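Local coordinates for putative phosphosugar isomerase (Clostridium difficile, PDB 3G68), which is a double-SIS-domain protein that probably binds a phosphorylated sugar and may isomerise it, at the interface of chains A and B. Residues are numbered along the deposited sequence; one frame, centred on the assembly and turned at random. Chains: chain A/B, Putative phosphosugar isomerase.

Contact 1 and contact 2 belong to one two-fold interface, and the centres of their C-alpha atoms lie about 34 Å apart. They share no residue, but one short stretch of the protein serves both: B:Glu244 to B:His248 face chain A in contact 1, whereas A:Tyr251 and A:Ile254, a few positions further along the other copy, receive chain B in contact 2. The symmetry repeats each contact with the chains exchanged. Contact 1 is mainly polar and joins probable active-site loops; contact 2 packs the C-terminal segment against the neighbour. Together they suggest a functional dimer within the deposited tetramer.

Contact 1: the interface of chains A and B. Residues chain A 42-43, 69, 95, 97; chain B 244-245, 248.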
# COMPACT_ATOMS: atom_id res chain seq x y z
N SER A 42 -12.70 0.65 5.58
CA SER A 42 -11.42 1.29 5.84
C SER A 42 -10.53 0.39 6.66
O SER A 42 -11.01 -0.49 7.38
CB SER A 42 -11.61 2.63 6.55
OG SER A 42 -12.18 3.59 5.68
N GLY A 43 -9.22 0.63 6.55
CA GLY A 43 -8.22 -0.09 7.29
C GLY A 43 -8.43 -1.58 7.34
O GLY A 43 -8.47 -2.22 6.31
N PRO A 69 -13.29 3.14 0.57
CA PRO A 69 -14.43 4.06 0.44
C PRO A 69 -14.14 5.34 -0.36
O PRO A 69 -15.03 5.84 -1.10
CB PRO A 69 -14.83 4.36 1.89
CG PRO A 69 -14.28 3.16 2.69
CD PRO A 69 -12.99 2.85 1.98
N SER A 95 -17.71 3.98 11.15
CA SER A 95 -16.70 4.71 10.37
C SER A 95 -17.44 5.56 9.33
O SER A 95 -18.21 5.03 8.55
CB SER A 95 -15.71 3.74 9.70
OG SER A 95 -14.87 3.11 10.66
N SER A 97 -16.21 7.15 6.74
CA SER A 97 -15.70 6.85 5.40
C SER A 97 -16.64 5.82 4.75
O SER A 97 -17.19 6.06 3.68
CB SER A 97 -14.24 6.31 5.45
OG SER A 97 -14.06 5.25 6.43
N GLU B 244 -7.96 10.08 4.58
CA GLU B 244 -8.91 9.36 5.45
C GLU B 244 -8.33 8.04 5.95
O GLU B 244 -8.52 7.72 7.10
CB GLU B 244 -10.27 9.17 4.75
CG GLU B 244 -11.34 8.51 5.61
CD GLU B 244 -11.66 9.26 6.88
OE1 GLU B 244 -11.72 10.50 6.84
OE2 GLU B 244 -11.87 8.61 7.92
N GLU B 245 -7.60 7.30 5.13
CA GLU B 245 -7.01 6.04 5.57
C GLU B 245 -5.88 6.26 6.59
O GLU B 245 -5.76 5.48 7.55
CB GLU B 245 -6.59 5.17 4.38
CG GLU B 245 -7.79 4.72 3.49
CD GLU B 245 -8.86 3.95 4.25
OE1 GLU B 245 -8.47 2.90 4.84
OE2 GLU B 245 -10.07 4.38 4.25
N HIS B 248 -7.17 6.21 10.04
CA HIS B 248 -7.42 4.84 10.53
C HIS B 248 -6.17 4.08 11.01
O HIS B 248 -5.78 3.09 10.41
CB HIS B 248 -8.20 4.01 9.48
CG HIS B 248 -9.63 4.44 9.34
ND1 HIS B 248 -10.65 3.81 10.02
CD2 HIS B 248 -10.19 5.47 8.66
CE1 HIS B 248 -11.79 4.41 9.72
NE2 HIS B 248 -11.54 5.44 8.92
O HOH W 1 -13.80 7.23 8.76
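B:Glu245 reaches across to the loop of A:Ser42 and A:Gly43 and grips it with both carboxylate oxygens. From CB the chain leads to CG and turns at chi2 (-58°), which brings the carboxylate carbon CD to 3.8 Å from A:Ser42 CB. At the tip the oxygens divide the work. OE1 accepts the backbone N-H of A:Gly43, the first residue of helix 43-59, at 2.9 Å in a nearly straight bond (172° at H). OE2 takes the hydroxyl OG of A:Ser42 at 2.7 Å, and A:Pro69 CD borders this oxygen. Both bonds use syn lone pairs, which limits the rotation of the carboxylate.

B:His248 lies beside this grip, with A:Ser42 CB over the centre of one imidazole face, 3.6 Å from the ring centroid. A:Ser95 OG sits at the ring edge, in plane, 3.5 Å from CE1. At the NE2 corner water 1, also in the ring plane, lies 2.9 Å from NE2 and joins it to B:Glu244 OE2 and to both N and OG of A:Ser97. A:Ser42 OG and A:Ser97 OG share a 2.6 Å hydrogen bond, which links the water network to B:Glu245.

The serine- and glycine-rich loops of chain A are of the kind with which SIS domains bind sugar phosphates. By analogy with the isomerase domain of glucosamine-6-phosphate synthase, B:His248 is probably a catalytic histidine lent by the neighbour, so this contact would complete the active site.

Contact 2: the interface of chains A and B. Residues chain A 251, 254, 277, 281; chain B 337-338, 341.
B:Lys337 runs over one face of the A:Trp281 indole, antiparallel to that side chain, and ends on the backbone carbonyl of A:Ile254. Its chain is extended through chi3 and bends only at the last torsion (chi4 79°), which turns NZ aside while CE stays over the indole. That methylene is centred on one face, 3.5 Å from the centroid of the six-membered ring and only slightly further from that of the five-membered ring. On the opposite face the carbonyl oxygen of A:Val277 lies off-centre, toward the rim. The amine NZ donates to A:Ile254 O at 2.6 Å, almost straight down the C=O axis (176°). Water 2 touches both NZ and that oxygen and closes a small triangle. The aliphatic part of the lysine thus packs on an aromatic face while its polar end, presumably charged, goes to a carbonyl.

B:Phe341 builds the other half of the contact by stacking on A:Tyr251. The ring centroids are 3.9 Å apart and the planes only 13° from parallel. A:Tyr251 CG stands over the middle of the phenylalanine ring, whereas B:Phe341 CD2 lies toward the rim of the phenol, so the rings are displaced along each other. B:Phe341 points away from its own backbone N and packs among A:Tyr251, A:Val277 and A:Trp281. Its CD1 edge meets A:Trp281 CH2 at 3.8 Å and A:Val277 CG1 at 3.9 Å, the tryptophan and phenylalanine side chains running at about a right angle.

B:Asp338 adds a smaller contact beside the indole, its carboxylate turned steeply against the ring plane. Its oxygen OD2 comes to 3.6 Å from A:Trp281 CZ2. At the far end of the phenol, A:Tyr251 OH is 2.8 Å from water 3.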
# COMPACT_ATOMS: atom_id res chain seq x y z
N TYR A 251 13.82 -3.72 -2.54
CA TYR A 251 15.12 -4.22 -2.04
C TYR A 251 16.14 -3.09 -1.84
O TYR A 251 17.02 -3.21 -1.01
CB TYR A 251 15.71 -5.28 -2.99
CG TYR A 251 16.04 -4.73 -4.35
CD1 TYR A 251 15.09 -4.70 -5.36
CD2 TYR A 251 17.32 -4.25 -4.63
CE1 TYR A 251 15.40 -4.19 -6.61
CE2 TYR A 251 17.62 -3.72 -5.87
CZ TYR A 251 16.67 -3.70 -6.86
OH TYR A 251 16.99 -3.20 -8.11
N ILE A 254 16.70 -1.92 1.86
CA ILE A 254 17.03 -2.89 2.90
C ILE A 254 18.42 -2.65 3.43
O ILE A 254 19.38 -2.49 2.68
CB ILE A 254 16.88 -4.38 2.41
CG1 ILE A 254 15.45 -4.63 1.92
CG2 ILE A 254 17.28 -5.39 3.51
CD1 ILE A 254 14.32 -4.41 2.97
N VAL A 277 19.45 -13.63 -0.28
CA VAL A 277 19.90 -12.29 -0.63
C VAL A 277 19.64 -11.30 0.51
O VAL A 277 20.51 -10.49 0.87
CB VAL A 277 19.34 -11.80 -1.98
CG1 VAL A 277 19.76 -10.36 -2.24
CG2 VAL A 277 19.87 -12.69 -3.11
N TRP A 281 22.06 -9.00 3.78
CA TRP A 281 21.99 -7.60 4.20
C TRP A 281 21.56 -7.38 5.63
O TRP A 281 21.92 -6.36 6.23
CB TRP A 281 21.04 -6.82 3.28
CG TRP A 281 21.48 -6.78 1.85
CD1 TRP A 281 22.76 -6.72 1.38
CD2 TRP A 281 20.63 -6.68 0.69
NE1 TRP A 281 22.76 -6.65 0.00
CE2 TRP A 281 21.47 -6.63 -0.44
CE3 TRP A 281 19.25 -6.65 0.51
CZ2 TRP A 281 20.96 -6.53 -1.75
CZ3 TRP A 281 18.74 -6.57 -0.78
CH2 TRP A 281 19.60 -6.52 -1.90
N LYS B 337 20.92 -0.15 -5.46
CA LYS B 337 21.72 -0.74 -4.37
C LYS B 337 22.54 -1.94 -4.83
O LYS B 337 23.70 -2.11 -4.44
CB LYS B 337 20.78 -1.20 -3.26
CG LYS B 337 21.42 -1.93 -2.09
CD LYS B 337 20.34 -2.43 -1.14
CE LYS B 337 20.92 -3.21 0.03
NZ LYS B 337 21.49 -2.34 1.09
N ASP B 338 21.89 -2.79 -5.62
CA ASP B 338 22.49 -4.00 -6.13
C ASP B 338 22.03 -4.14 -7.58
O ASP B 338 20.85 -4.38 -7.85
CB ASP B 338 22.03 -5.19 -5.27
CG ASP B 338 22.70 -6.50 -5.65
OD1 ASP B 338 23.31 -6.61 -6.74
OD2 ASP B 338 22.60 -7.45 -4.83
N PHE B 341 20.69 -7.73 -8.32
CA PHE B 341 19.57 -8.26 -7.51
C PHE B 341 18.60 -9.11 -8.31
O PHE B 341 18.24 -10.21 -7.88
CB PHE B 341 18.77 -7.13 -6.84
CG PHE B 341 17.60 -7.64 -6.05
CD1 PHE B 341 17.79 -8.22 -4.79
CD2 PHE B 341 16.31 -7.56 -6.56
CE1 PHE B 341 16.70 -8.70 -4.04
CE2 PHE B 341 15.21 -8.02 -5.81
CZ PHE B 341 15.42 -8.60 -4.55
O HOH W 2 19.76 0.12 1.38
O HOH W 3 19.16 -4.16 -9.60